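PDB 4JWO: phosphate binding protein from Planctomyces limnophilus, which probably binds phosphate as the PstS-type solute-binding component of a system that carries the ion across the cytoplasmic membrane. Local coordinates for residues S174-S177 with G182-D185; M158-L163 with E205-K210; L308-D313 with Y321-K326; A79-G84 with I304-S309. One frame throughout, in Å; residues are numbered along the deposited sequence.

Interaction 1. Residues S174-S177 with G182-D185; sequences SKWS and GWPD
In the long loop between helix 160-167 and strand 189-192, Trp176 and Trp183 meet where the chain doubles back on itself. The atoms that touch are on the benzo side of each indole: CE3 of Trp176 lies 3.7 Å from CE3 of Trp183, with the six-membered ring planes inclined at 63°, so the pair is neither a stack nor an edge-to-face pair. Trp183 CZ3 sits at the edge of the Trp176 ring, in its plane, while the carbonyl O of Trp176 comes up to the edge of the Trp183 ring, 3.5 Å from its CE3. Both indoles also pack edge-to-face with Phe154, and Trp176 NE1 is hydrogen-bonded to Gly236 O, which ties this outlying loop of the periplasmic-binding-protein fold to the chain just before strand 237-242. Farther out, Lys175 and Asp185 run side by side and point the same way. The lysine chain is extended beyond CG, and its NZ forms a salt bridge to the syn lone pair of Asp185 OD1 at 3.2 Å. A water closes the other route between the two, accepting from Lys175 NZ at 3.0 Å and donating to Asp185 OD2.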
loop_
_atom_site.group_PDB
_atom_site.type_symbol
_atom_site.label_atom_id
_atom_site.label_comp_id
_atom_site.label_asym_id
_atom_site.label_seq_id
_atom_site.Cartn_x
_atom_site.Cartn_y
_atom_site.Cartn_z
ATOM N N SER A 174 -13.098 21.123 -11.557
ATOM C CA SER A 174 -12.721 22.152 -10.608
ATOM C C SER A 174 -13.813 22.390 -9.586
ATOM O O SER A 174 -13.565 23.019 -8.573
ATOM C CB SER A 174 -12.393 23.457 -11.337
ATOM O OG SER A 174 -13.536 23.944 -12.014
ATOM N N LYS A 175 -15.020 21.893 -9.860
ATOM C CA LYS A 175 -16.178 22.156 -9.013
ATOM C C LYS A 175 -16.920 20.880 -8.653
ATOM O O LYS A 175 -17.002 19.948 -9.448
ATOM C CB LYS A 175 -17.152 23.104 -9.721
ATOM C CG LYS A 175 -16.615 24.495 -9.936
ATOM C CD LYS A 175 -17.574 25.335 -10.761
ATOM C CE LYS A 175 -17.117 26.785 -10.808
ATOM N NZ LYS A 175 -18.088 27.654 -11.534
ATOM N N TRP A 176 -17.496 20.856 -7.460
ATOM C CA TRP A 176 -18.229 19.675 -7.022
ATOM C C TRP A 176 -19.401 19.352 -7.950
ATOM O O TRP A 176 -19.733 18.184 -8.155
ATOM C CB TRP A 176 -18.716 19.868 -5.586
ATOM C CG TRP A 176 -17.626 19.791 -4.565
ATOM C CD1 TRP A 176 -16.982 20.838 -3.976
ATOM C CD2 TRP A 176 -17.065 18.603 -3.991
ATOM N NE1 TRP A 176 -16.056 20.383 -3.071
ATOM C CE2 TRP A 176 -16.094 19.006 -3.053
ATOM C CE3 TRP A 176 -17.300 17.235 -4.176
ATOM C CZ2 TRP A 176 -15.341 18.092 -2.307
ATOM C CZ3 TRP A 176 -16.560 16.328 -3.432
ATOM C CH2 TRP A 176 -15.595 16.764 -2.504
ATOM N N SER A 177 -20.030 20.390 -8.503
ATOM C CA SER A 177 -21.198 20.244 -9.380
ATOM C C SER A 177 -20.855 19.452 -10.635
ATOM O O SER A 177 -21.742 18.941 -11.332
ATOM C CB SER A 177 -21.726 21.621 -9.791
ATOM O OG SER A 177 -20.682 22.383 -10.379
ATOM N N GLY A 182 -26.149 18.030 -9.352
ATOM C CA GLY A 182 -26.805 18.680 -8.237
ATOM C C GLY A 182 -25.901 19.108 -7.099
ATOM O O GLY A 182 -26.306 19.909 -6.270
ATOM N N TRP A 183 -24.677 18.594 -7.058
ATOM C CA TRP A 183 -23.744 18.982 -6.002
ATOM C C TRP A 183 -23.406 20.473 -6.138
ATOM O O TRP A 183 -23.548 21.048 -7.223
ATOM C CB TRP A 183 -22.475 18.122 -6.062
ATOM C CG TRP A 183 -22.625 16.774 -5.431
ATOM C CD1 TRP A 183 -23.751 16.257 -4.861
ATOM C CD2 TRP A 183 -21.607 15.778 -5.301
ATOM N NE1 TRP A 183 -23.497 14.992 -4.374
ATOM C CE2 TRP A 183 -22.188 14.672 -4.634
ATOM C CE3 TRP A 183 -20.259 15.710 -5.675
ATOM C CZ2 TRP A 183 -21.467 13.513 -4.337
ATOM C CZ3 TRP A 183 -19.539 14.555 -5.384
ATOM C CH2 TRP A 183 -20.148 13.470 -4.719
ATOM N N PRO A 184 -22.982 21.107 -5.039
ATOM C CA PRO A 184 -22.781 22.560 -5.061
ATOM C C PRO A 184 -21.820 23.056 -6.134
ATOM O O PRO A 184 -20.792 22.438 -6.443
ATOM C CB PRO A 184 -22.230 22.862 -3.666
ATOM C CG PRO A 184 -22.846 21.803 -2.805
ATOM C CD PRO A 184 -22.880 20.560 -3.672
ATOM N N ASP A 185 -22.189 24.197 -6.706
ATOM C CA ASP A 185 -21.363 24.913 -7.671
ATOM C C ASP A 185 -20.242 25.621 -6.913
ATOM O O ASP A 185 -20.193 26.851 -6.831
ATOM C CB ASP A 185 -22.239 25.916 -8.425
ATOM C CG ASP A 185 -21.469 26.698 -9.476
ATOM O OD1 ASP A 185 -20.447 26.184 -9.963
ATOM O OD2 ASP A 185 -21.885 27.825 -9.818
HETATM O O HOH W 1 -19.517 29.712 -9.948
#

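Interaction 2. Residues M158-L163 with E205-K210; sequences MTVAEL and EVINGK
Ile207 reaches across to Val160 and Leu163 with both of its branches, and the two pairs of side chains cross at a slant. The CD1 end of the isoleucine meets Val160 CG1 at 3.9 Å and lies 4.1 Å from Leu163 CD1, so this one methyl is wedged between the valine and the leucine. Ile207 CG2 turns to the leucine base instead, 3.8 Å from Leu163 CB and 3.6 Å from Leu163 C. In the isoleucine CG1 is opposite the carbonyl carbon (chi1 -64°), and the bend at chi2 (-53°) folds CD1 back beside CG2, so that both methyls face the segment 158-163. Val160 CG1 also rests against the backbone O of Val206. The contact across the segments is thus made by aliphatic carbons and backbone atoms, with 188 Å² buried in all. The first turn of the helix that carries Val160 and Leu163 is held by a capping box: Glu162 N donates to Thr159 OG1 at 2.8 Å, and Thr159 N returns a bond to Glu162 OE1, meeting it from above the carboxylate plane. Asn208 OD1 adds a polar tie to Asn164. The contact therefore joins the start of helix 160-167, entered directly from strand 157-159, to the last turn of helix 198-208, with Leu163 also packed on Ile258 of strand 254-259.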
loop_
_atom_site.group_PDB
_atom_site.type_symbol
_atom_site.label_atom_id
_atom_site.label_comp_id
_atom_site.label_asym_id
_atom_site.label_seq_id
_atom_site.Cartn_x
_atom_site.Cartn_y
_atom_site.Cartn_z
HETATM N N MSE A 158 -18.786 8.208 -2.173
HETATM C CA MSE A 158 -18.365 8.488 -3.544
HETATM C C MSE A 158 -17.965 7.198 -4.218
HETATM O O MSE A 158 -17.594 6.243 -3.548
HETATM C CB MSE A 158 -17.188 9.465 -3.568
HETATM C CG MSE A 158 -17.531 10.810 -2.943
HETATM SE SE MSE A 158 -16.065 12.051 -2.947
HETATM C CE MSE A 158 -15.934 12.344 -4.864
ATOM N N THR A 159 -18.029 7.187 -5.543
ATOM C CA THR A 159 -17.627 6.015 -6.306
ATOM C C THR A 159 -16.183 6.153 -6.746
ATOM O O THR A 159 -15.653 7.264 -6.820
ATOM C CB THR A 159 -18.507 5.817 -7.558
ATOM O OG1 THR A 159 -18.295 6.903 -8.461
ATOM C CG2 THR A 159 -19.970 5.765 -7.171
ATOM N N VAL A 160 -15.556 5.023 -7.056
ATOM C CA VAL A 160 -14.240 5.051 -7.675
ATOM C C VAL A 160 -14.300 5.835 -8.982
ATOM O O VAL A 160 -13.408 6.629 -9.267
ATOM C CB VAL A 160 -13.703 3.628 -7.904
ATOM C CG1 VAL A 160 -12.487 3.643 -8.830
ATOM C CG2 VAL A 160 -13.359 2.998 -6.572
ATOM N N ALA A 161 -15.380 5.649 -9.739
ATOM C CA ALA A 161 -15.554 6.380 -10.988
ATOM C C ALA A 161 -15.563 7.892 -10.753
ATOM O O ALA A 161 -14.977 8.642 -11.532
ATOM C CB ALA A 161 -16.816 5.935 -11.707
ATOM N N GLU A 162 -16.220 8.340 -9.684
ATOM C CA GLU A 162 -16.230 9.766 -9.371
ATOM C C GLU A 162 -14.853 10.260 -8.972
ATOM O O GLU A 162 -14.434 11.348 -9.363
ATOM C CB GLU A 162 -17.258 10.090 -8.286
ATOM C CG GLU A 162 -18.654 10.124 -8.848
ATOM C CD GLU A 162 -19.729 10.023 -7.793
ATOM O OE1 GLU A 162 -19.418 9.676 -6.631
ATOM O OE2 GLU A 162 -20.901 10.289 -8.137
ATOM N N LEU A 163 -14.137 9.451 -8.204
ATOM C CA LEU A 163 -12.783 9.827 -7.822
ATOM C C LEU A 163 -11.881 9.918 -9.052
ATOM O O LEU A 163 -11.003 10.787 -9.130
ATOM C CB LEU A 163 -12.242 8.857 -6.767
ATOM C CG LEU A 163 -12.961 9.000 -5.405
ATOM C CD1 LEU A 163 -12.683 7.809 -4.486
ATOM C CD2 LEU A 163 -12.580 10.303 -4.700
ATOM N N GLU A 205 -3.013 4.127 -8.899
ATOM C CA GLU A 205 -3.184 2.810 -9.516
ATOM C C GLU A 205 -4.648 2.369 -9.487
ATOM O O GLU A 205 -5.203 1.956 -10.507
ATOM C CB GLU A 205 -2.329 1.753 -8.797
ATOM C CG GLU A 205 -2.540 0.312 -9.278
ATOM C CD GLU A 205 -1.807 -0.711 -8.407
ATOM O OE1 GLU A 205 -0.840 -0.328 -7.708
ATOM O OE2 GLU A 205 -2.203 -1.892 -8.411
ATOM N N VAL A 206 -5.272 2.463 -8.321
ATOM C CA VAL A 206 -6.594 1.857 -8.184
ATOM C C VAL A 206 -7.729 2.803 -8.544
ATOM O O VAL A 206 -8.830 2.349 -8.864
ATOM C CB VAL A 206 -6.808 1.207 -6.801
ATOM C CG1 VAL A 206 -5.720 0.153 -6.559
ATOM C CG2 VAL A 206 -6.832 2.260 -5.692
ATOM N N ILE A 207 -7.446 4.100 -8.545
ATOM C CA ILE A 207 -8.449 5.088 -8.933
ATOM C C ILE A 207 -8.370 5.432 -10.418
ATOM O O ILE A 207 -9.399 5.514 -11.106
ATOM C CB ILE A 207 -8.347 6.373 -8.084
ATOM C CG1 ILE A 207 -8.651 6.076 -6.606
ATOM C CG2 ILE A 207 -9.293 7.439 -8.610
ATOM C CD1 ILE A 207 -9.987 5.346 -6.373
ATOM N N ASN A 208 -7.152 5.611 -10.934
ATOM C CA ASN A 208 -6.989 5.999 -12.330
ATOM C C ASN A 208 -6.591 4.870 -13.267
ATOM O O ASN A 208 -6.872 4.920 -14.463
ATOM C CB ASN A 208 -5.980 7.144 -12.446
ATOM C CG ASN A 208 -6.461 8.402 -11.777
ATOM O OD1 ASN A 208 -7.663 8.616 -11.648
ATOM N ND2 ASN A 208 -5.531 9.246 -11.345
ATOM N N GLY A 209 -5.924 3.852 -12.732
ATOM C CA GLY A 209 -5.436 2.768 -13.565
ATOM C C GLY A 209 -3.940 2.521 -13.522
ATOM O O GLY A 209 -3.185 3.230 -12.850
ATOM N N LYS A 210 -3.516 1.501 -14.265
ATOM C CA LYS A 210 -2.130 1.039 -14.253
ATOM C C LYS A 210 -1.115 2.102 -14.674
ATOM O O LYS A 210 0.053 2.021 -14.302
ATOM C CB LYS A 210 -1.979 -0.211 -15.125
#

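Interaction 3. Residues L308-D313 with Y321-K326; sequences LSEKGD and YIKVPK
Glu310, in the first turn of helix 310-318, faces Lys323 of the connecting loop and Lys326 at the start of helix 326-340. Just ahead of it, Ser309 is the N-cap; its OG accepts a weak bond from Gly312 N, and the backbone bond from Asp313 N to Ser309 O at 3.0 Å starts the helical pattern. In Glu310 CG points opposite the backbone N (chi1 -177°) and the chain bends at chi2 (66°), which swings the carboxylate over to the loop. Its oxygens divide the lysines: OE1 lies 3.7 Å from Lys326 NZ and OE2 4.0 Å from Lys323 NZ. Both salt bridges are long, and a further one joins OE1 to Lys329, so the network reaches from the loop into the C-terminal helix. The loop leaving helix 310-318 doubles back past that helix's first turn on its way to helix 326-340, and charges and waters bridge the two. One turn on from Glu310, Asp313 directs its CB at the loop, where it packs on the aliphatic part of Lys323, CB to CD 4.0 Å. The carboxylate of Asp313 is linked to the backbone of Val324 through two waters. The first donates to OD1 at 2.9 Å and accepts from Val324 N; the second donates to Val324 O at 2.8 Å and, more weakly, to OD2. Each carboxylate oxygen of this buried aspartate thereby has a water partner, and the two waters hold both polar groups of the Val324 backbone. Lys326 NZ, 5.4 Å from Asp313 OD2, and Lys323 NZ, 5.5 Å from it, would probably help to stabilise its negative charge.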
loop_
_atom_site.group_PDB
_atom_site.type_symbol
_atom_site.label_atom_id
_atom_site.label_comp_id
_atom_site.label_asym_id
_atom_site.label_seq_id
_atom_site.Cartn_x
_atom_site.Cartn_y
_atom_site.Cartn_z
ATOM N N LEU A 308 8.127 -11.636 10.047
ATOM C CA LEU A 308 6.849 -12.213 10.466
ATOM C C LEU A 308 6.645 -12.162 11.980
ATOM O O LEU A 308 5.550 -12.409 12.477
ATOM C CB LEU A 308 6.749 -13.671 9.994
ATOM C CG LEU A 308 6.889 -13.946 8.494
ATOM C CD1 LEU A 308 6.727 -15.430 8.197
ATOM C CD2 LEU A 308 5.887 -13.124 7.698
ATOM N N SER A 309 7.707 -11.852 12.711
ATOM C CA SER A 309 7.660 -11.848 14.169
ATOM C C SER A 309 6.864 -10.664 14.697
ATOM O O SER A 309 6.464 -9.789 13.933
ATOM C CB SER A 309 9.074 -11.798 14.741
ATOM O OG SER A 309 9.702 -10.574 14.409
ATOM N N GLU A 310 6.648 -10.642 16.010
ATOM C CA GLU A 310 5.950 -9.536 16.657
ATOM C C GLU A 310 6.716 -8.229 16.458
ATOM O O GLU A 310 6.120 -7.158 16.350
ATOM C CB GLU A 310 5.756 -9.822 18.149
ATOM C CG GLU A 310 4.963 -8.755 18.896
ATOM C CD GLU A 310 3.509 -8.669 18.453
ATOM O OE1 GLU A 310 2.969 -9.672 17.937
ATOM O OE2 GLU A 310 2.899 -7.593 18.628
ATOM N N LYS A 311 8.041 -8.326 16.409
ATOM C CA LYS A 311 8.879 -7.163 16.129
ATOM C C LYS A 311 8.649 -6.661 14.711
ATOM O O LYS A 311 8.687 -5.457 14.456
ATOM C CB LYS A 311 10.353 -7.499 16.322
ATOM C CG LYS A 311 10.755 -7.659 17.769
ATOM C CD LYS A 311 12.237 -7.967 17.892
ATOM C CE LYS A 311 12.667 -8.041 19.346
ATOM N NZ LYS A 311 14.099 -8.432 19.464
ATOM N N GLY A 312 8.425 -7.593 13.791
ATOM C CA GLY A 312 8.109 -7.246 12.420
ATOM C C GLY A 312 6.799 -6.493 12.360
ATOM O O GLY A 312 6.691 -5.476 11.674
ATOM N N ASP A 313 5.805 -6.991 13.093
ATOM C CA ASP A 313 4.492 -6.354 13.144
ATOM C C ASP A 313 4.602 -4.943 13.707
ATOM O O ASP A 313 3.914 -4.033 13.253
ATOM C CB ASP A 313 3.521 -7.167 14.001
ATOM C CG ASP A 313 3.248 -8.544 13.434
ATOM O OD1 ASP A 313 3.368 -8.732 12.203
ATOM O OD2 ASP A 313 2.907 -9.443 14.230
ATOM N N TYR A 321 1.484 1.360 8.557
ATOM C CA TYR A 321 0.627 0.343 7.969
ATOM C C TYR A 321 -0.138 -0.397 9.059
ATOM O O TYR A 321 0.051 -0.145 10.250
ATOM C CB TYR A 321 1.446 -0.647 7.124
ATOM C CG TYR A 321 1.954 -0.088 5.804
ATOM C CD1 TYR A 321 1.159 0.733 5.018
ATOM C CD2 TYR A 321 3.225 -0.395 5.341
ATOM C CE1 TYR A 321 1.630 1.244 3.800
ATOM C CE2 TYR A 321 3.696 0.106 4.129
ATOM C CZ TYR A 321 2.890 0.919 3.365
ATOM O OH TYR A 321 3.365 1.416 2.171
ATOM N N ILE A 322 -1.008 -1.304 8.637
ATOM C CA ILE A 322 -1.833 -2.097 9.543
ATOM C C ILE A 322 -1.222 -3.498 9.643
ATOM O O ILE A 322 -0.912 -4.121 8.626
ATOM C CB ILE A 322 -3.284 -2.175 9.002
ATOM C CG1 ILE A 322 -3.923 -0.776 9.029
ATOM C CG2 ILE A 322 -4.089 -3.182 9.794
ATOM C CD1 ILE A 322 -5.161 -0.627 8.159
ATOM N N LYS A 323 -1.017 -3.991 10.862
ATOM C CA LYS A 323 -0.396 -5.306 11.001
ATOM C C LYS A 323 -1.414 -6.372 10.617
ATOM O O LYS A 323 -2.626 -6.150 10.722
ATOM C CB LYS A 323 0.160 -5.529 12.415
ATOM C CG LYS A 323 -0.888 -5.660 13.491
ATOM C CD LYS A 323 -0.245 -5.971 14.831
ATOM C CE LYS A 323 -1.299 -6.109 15.923
ATOM N NZ LYS A 323 -0.672 -6.543 17.205
ATOM N N VAL A 324 -0.929 -7.517 10.143
ATOM C CA VAL A 324 -1.833 -8.577 9.697
ATOM C C VAL A 324 -2.600 -9.200 10.871
ATOM O O VAL A 324 -2.108 -9.238 12.006
ATOM C CB VAL A 324 -1.073 -9.696 8.941
ATOM C CG1 VAL A 324 -0.439 -9.147 7.658
ATOM C CG2 VAL A 324 -0.029 -10.333 9.840
ATOM N N PRO A 325 -3.820 -9.691 10.598
ATOM C CA PRO A 325 -4.597 -10.453 11.582
ATOM C C PRO A 325 -3.807 -11.646 12.117
ATOM O O PRO A 325 -2.908 -12.130 11.429
ATOM C CB PRO A 325 -5.796 -10.944 10.767
ATOM C CG PRO A 325 -5.965 -9.901 9.699
ATOM C CD PRO A 325 -4.570 -9.469 9.348
ATOM N N LYS A 326 -4.127 -12.101 13.324
ATOM C CA LYS A 326 -3.410 -13.223 13.915
ATOM C C LYS A 326 -3.491 -14.461 13.027
ATOM O O LYS A 326 -2.522 -15.212 12.929
ATOM C CB LYS A 326 -3.946 -13.556 15.316
ATOM C CG LYS A 326 -3.669 -12.509 16.390
ATOM C CD LYS A 326 -2.178 -12.361 16.668
ATOM C CE LYS A 326 -1.903 -11.197 17.617
ATOM N NZ LYS A 326 -0.468 -11.143 18.025
HETATM O O HOH W 2 2.052 -7.395 10.028
HETATM O O HOH W 3 0.287 -9.737 13.462
#

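Interaction 4. Residues A79-G84 with I304-S309; sequences AEEFEG and IKFLLS
Phe306 and Phe82 both carry CG opposite the backbone N (chi1 180° and -168°), which sends the two side chains past each other in opposite directions between helices 298-308 and 72-85. Their meeting point is therefore not ring on ring: Phe306 CB comes up to the edge of the Phe82 ring, near its plane, 4.1 Å from CD1. The far end of the Phe306 ring runs on to Glu81 one residue earlier. There the bent glutamate chain brings OE2 to within 3.4 Å of CZ, at the ring edge and near its plane, with the carboxylate and ring planes only 17° apart. Glu81 CB adds a looser contact at 4.2 Å from both CZ and CE2. Neighbours complete the setting: Phe82 packs on Val89 and Leu91 of strand 89-93, and Phe306 on Val78 and on Leu315 of helix 310-318. Near the end of the helix, Phe306 O accepts from both Ser309 N at 3.2 Å and Ser309 OG, a short 2.5 Å, the two donors arriving from the same face of the carbonyl plane. The chemistry is thus mixed. An apolar interface between helices is finished at its outer end by an exposed carboxylate, whose negative oxygen lies beside the ring's C-H rim instead of over its pi face, an approach that is probably electrostatically favourable.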
loop_
_atom_site.group_PDB
_atom_site.type_symbol
_atom_site.label_atom_id
_atom_site.label_comp_id
_atom_site.label_asym_id
_atom_site.label_seq_id
_atom_site.Cartn_x
_atom_site.Cartn_y
_atom_site.Cartn_z
ATOM N N ALA A 79 15.080 -3.748 7.128
ATOM C CA ALA A 79 16.509 -3.818 6.805
ATOM C C ALA A 79 17.383 -3.066 7.809
ATOM O O ALA A 79 18.374 -3.609 8.300
ATOM C CB ALA A 79 16.777 -3.310 5.399
ATOM N N GLU A 80 17.017 -1.821 8.105
ATOM C CA GLU A 80 17.786 -0.983 9.026
ATOM C C GLU A 80 17.881 -1.634 10.405
ATOM O O GLU A 80 18.937 -1.632 11.040
ATOM C CB GLU A 80 17.163 0.416 9.137
ATOM C CG GLU A 80 17.780 1.275 10.232
ATOM C CD GLU A 80 17.817 2.752 9.880
ATOM O OE1 GLU A 80 18.603 3.492 10.514
ATOM O OE2 GLU A 80 17.067 3.174 8.976
ATOM N N GLU A 81 16.768 -2.203 10.850
ATOM C CA GLU A 81 16.693 -2.885 12.137
ATOM C C GLU A 81 17.472 -4.190 12.082
ATOM O O GLU A 81 18.263 -4.496 12.976
ATOM C CB GLU A 81 15.228 -3.170 12.485
ATOM C CG GLU A 81 14.656 -2.304 13.596
ATOM C CD GLU A 81 14.948 -2.869 14.971
ATOM O OE1 GLU A 81 15.345 -2.094 15.867
ATOM O OE2 GLU A 81 14.770 -4.091 15.155
ATOM N N PHE A 82 17.241 -4.952 11.018
ATOM C CA PHE A 82 17.889 -6.244 10.812
ATOM C C PHE A 82 19.405 -6.104 10.695
ATOM O O PHE A 82 20.148 -6.891 11.281
ATOM C CB PHE A 82 17.322 -6.914 9.558
ATOM C CG PHE A 82 17.692 -8.356 9.408
ATOM C CD1 PHE A 82 16.975 -9.341 10.066
ATOM C CD2 PHE A 82 18.738 -8.732 8.581
ATOM C CE1 PHE A 82 17.309 -10.678 9.920
ATOM C CE2 PHE A 82 19.080 -10.068 8.430
ATOM C CZ PHE A 82 18.364 -11.041 9.099
ATOM N N GLU A 83 19.857 -5.108 9.935
ATOM C CA GLU A 83 21.289 -4.855 9.750
ATOM C C GLU A 83 21.989 -4.519 11.058
ATOM O O GLU A 83 23.141 -4.892 11.261
ATOM C CB GLU A 83 21.531 -3.730 8.733
ATOM C CG GLU A 83 21.366 -4.143 7.280
ATOM C CD GLU A 83 21.944 -3.129 6.306
ATOM O OE1 GLU A 83 22.263 -1.999 6.735
ATOM O OE2 GLU A 83 22.086 -3.466 5.112
ATOM N N GLY A 84 21.304 -3.797 11.935
ATOM C CA GLY A 84 21.858 -3.499 13.241
ATOM C C GLY A 84 22.028 -4.777 14.040
ATOM O O GLY A 84 23.090 -5.046 14.600
ATOM N N ILE A 304 13.191 -13.335 6.737
ATOM C CA ILE A 304 11.754 -13.572 6.677
ATOM C C ILE A 304 11.182 -13.793 8.076
ATOM O O ILE A 304 10.112 -13.284 8.402
ATOM C CB ILE A 304 11.396 -14.764 5.763
ATOM C CG1 ILE A 304 11.838 -14.483 4.325
ATOM C CG2 ILE A 304 9.899 -15.034 5.801
ATOM C CD1 ILE A 304 11.137 -13.303 3.688
ATOM N N LYS A 305 11.911 -14.539 8.902
ATOM C CA LYS A 305 11.490 -14.814 10.275
ATOM C C LYS A 305 11.267 -13.542 11.097
ATOM O O LYS A 305 10.228 -13.380 11.743
ATOM C CB LYS A 305 12.503 -15.726 10.967
ATOM C CG LYS A 305 12.197 -15.997 12.428
ATOM C CD LYS A 305 13.293 -16.846 13.063
ATOM C CE LYS A 305 13.124 -16.931 14.571
ATOM N NZ LYS A 305 14.250 -17.660 15.226
ATOM N N PHE A 306 12.237 -12.637 11.059
ATOM C CA PHE A 306 12.125 -11.357 11.758
ATOM C C PHE A 306 10.929 -10.556 11.247
ATOM O O PHE A 306 10.203 -9.925 12.017
ATOM C CB PHE A 306 13.417 -10.553 11.586
ATOM C CG PHE A 306 13.398 -9.218 12.274
ATOM C CD1 PHE A 306 13.548 -9.132 13.648
ATOM C CD2 PHE A 306 13.234 -8.052 11.549
ATOM C CE1 PHE A 306 13.532 -7.904 14.289
ATOM C CE2 PHE A 306 13.218 -6.819 12.184
ATOM C CZ PHE A 306 13.369 -6.749 13.557
ATOM N N LEU A 307 10.731 -10.601 9.936
ATOM C CA LEU A 307 9.643 -9.894 9.276
ATOM C C LEU A 307 8.269 -10.340 9.789
ATOM O O LEU A 307 7.363 -9.522 9.967
ATOM C CB LEU A 307 9.765 -10.112 7.764
ATOM C CG LEU A 307 8.794 -9.453 6.793
ATOM C CD1 LEU A 307 8.741 -7.967 7.048
ATOM C CD2 LEU A 307 9.229 -9.739 5.357
ATOM N N LEU A 308 8.127 -11.636 10.047
ATOM C CA LEU A 308 6.849 -12.213 10.466
ATOM C C LEU A 308 6.645 -12.162 11.980
ATOM O O LEU A 308 5.550 -12.409 12.477
ATOM C CB LEU A 308 6.749 -13.671 9.994
ATOM C CG LEU A 308 6.889 -13.946 8.494
ATOM C CD1 LEU A 308 6.727 -15.430 8.197
ATOM C CD2 LEU A 308 5.887 -13.124 7.698
ATOM N N SER A 309 7.707 -11.852 12.711
ATOM C CA SER A 309 7.660 -11.848 14.169
ATOM C C SER A 309 6.864 -10.664 14.697
ATOM O O SER A 309 6.464 -9.789 13.933
ATOM C CB SER A 309 9.074 -11.798 14.741
ATOM O OG SER A 309 9.702 -10.574 14.409
#

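How the interactions relate
Interactions 1 and 2 lie on one side of the chain's centre and interactions 3 and 4 on the other, in keeping with the two lobes of a periplasmic binding protein. The first two touch through Met158, a selenomethionine here, whose CG is 4.1 Å from Trp183 CH2 and whose CE is 4.3 Å from Trp176 CZ3. Interactions 3 and 4 have centres about 12 Å apart, share Leu308 and Ser309, and meet where Lys311 CB packs on Phe306 CE1 at 3.8 Å. Between the sides, interactions 2 and 3 come nearest, with about 11 Å between their closest atoms, whereas the centres of interactions 1 and 4 are about 49 Å apart.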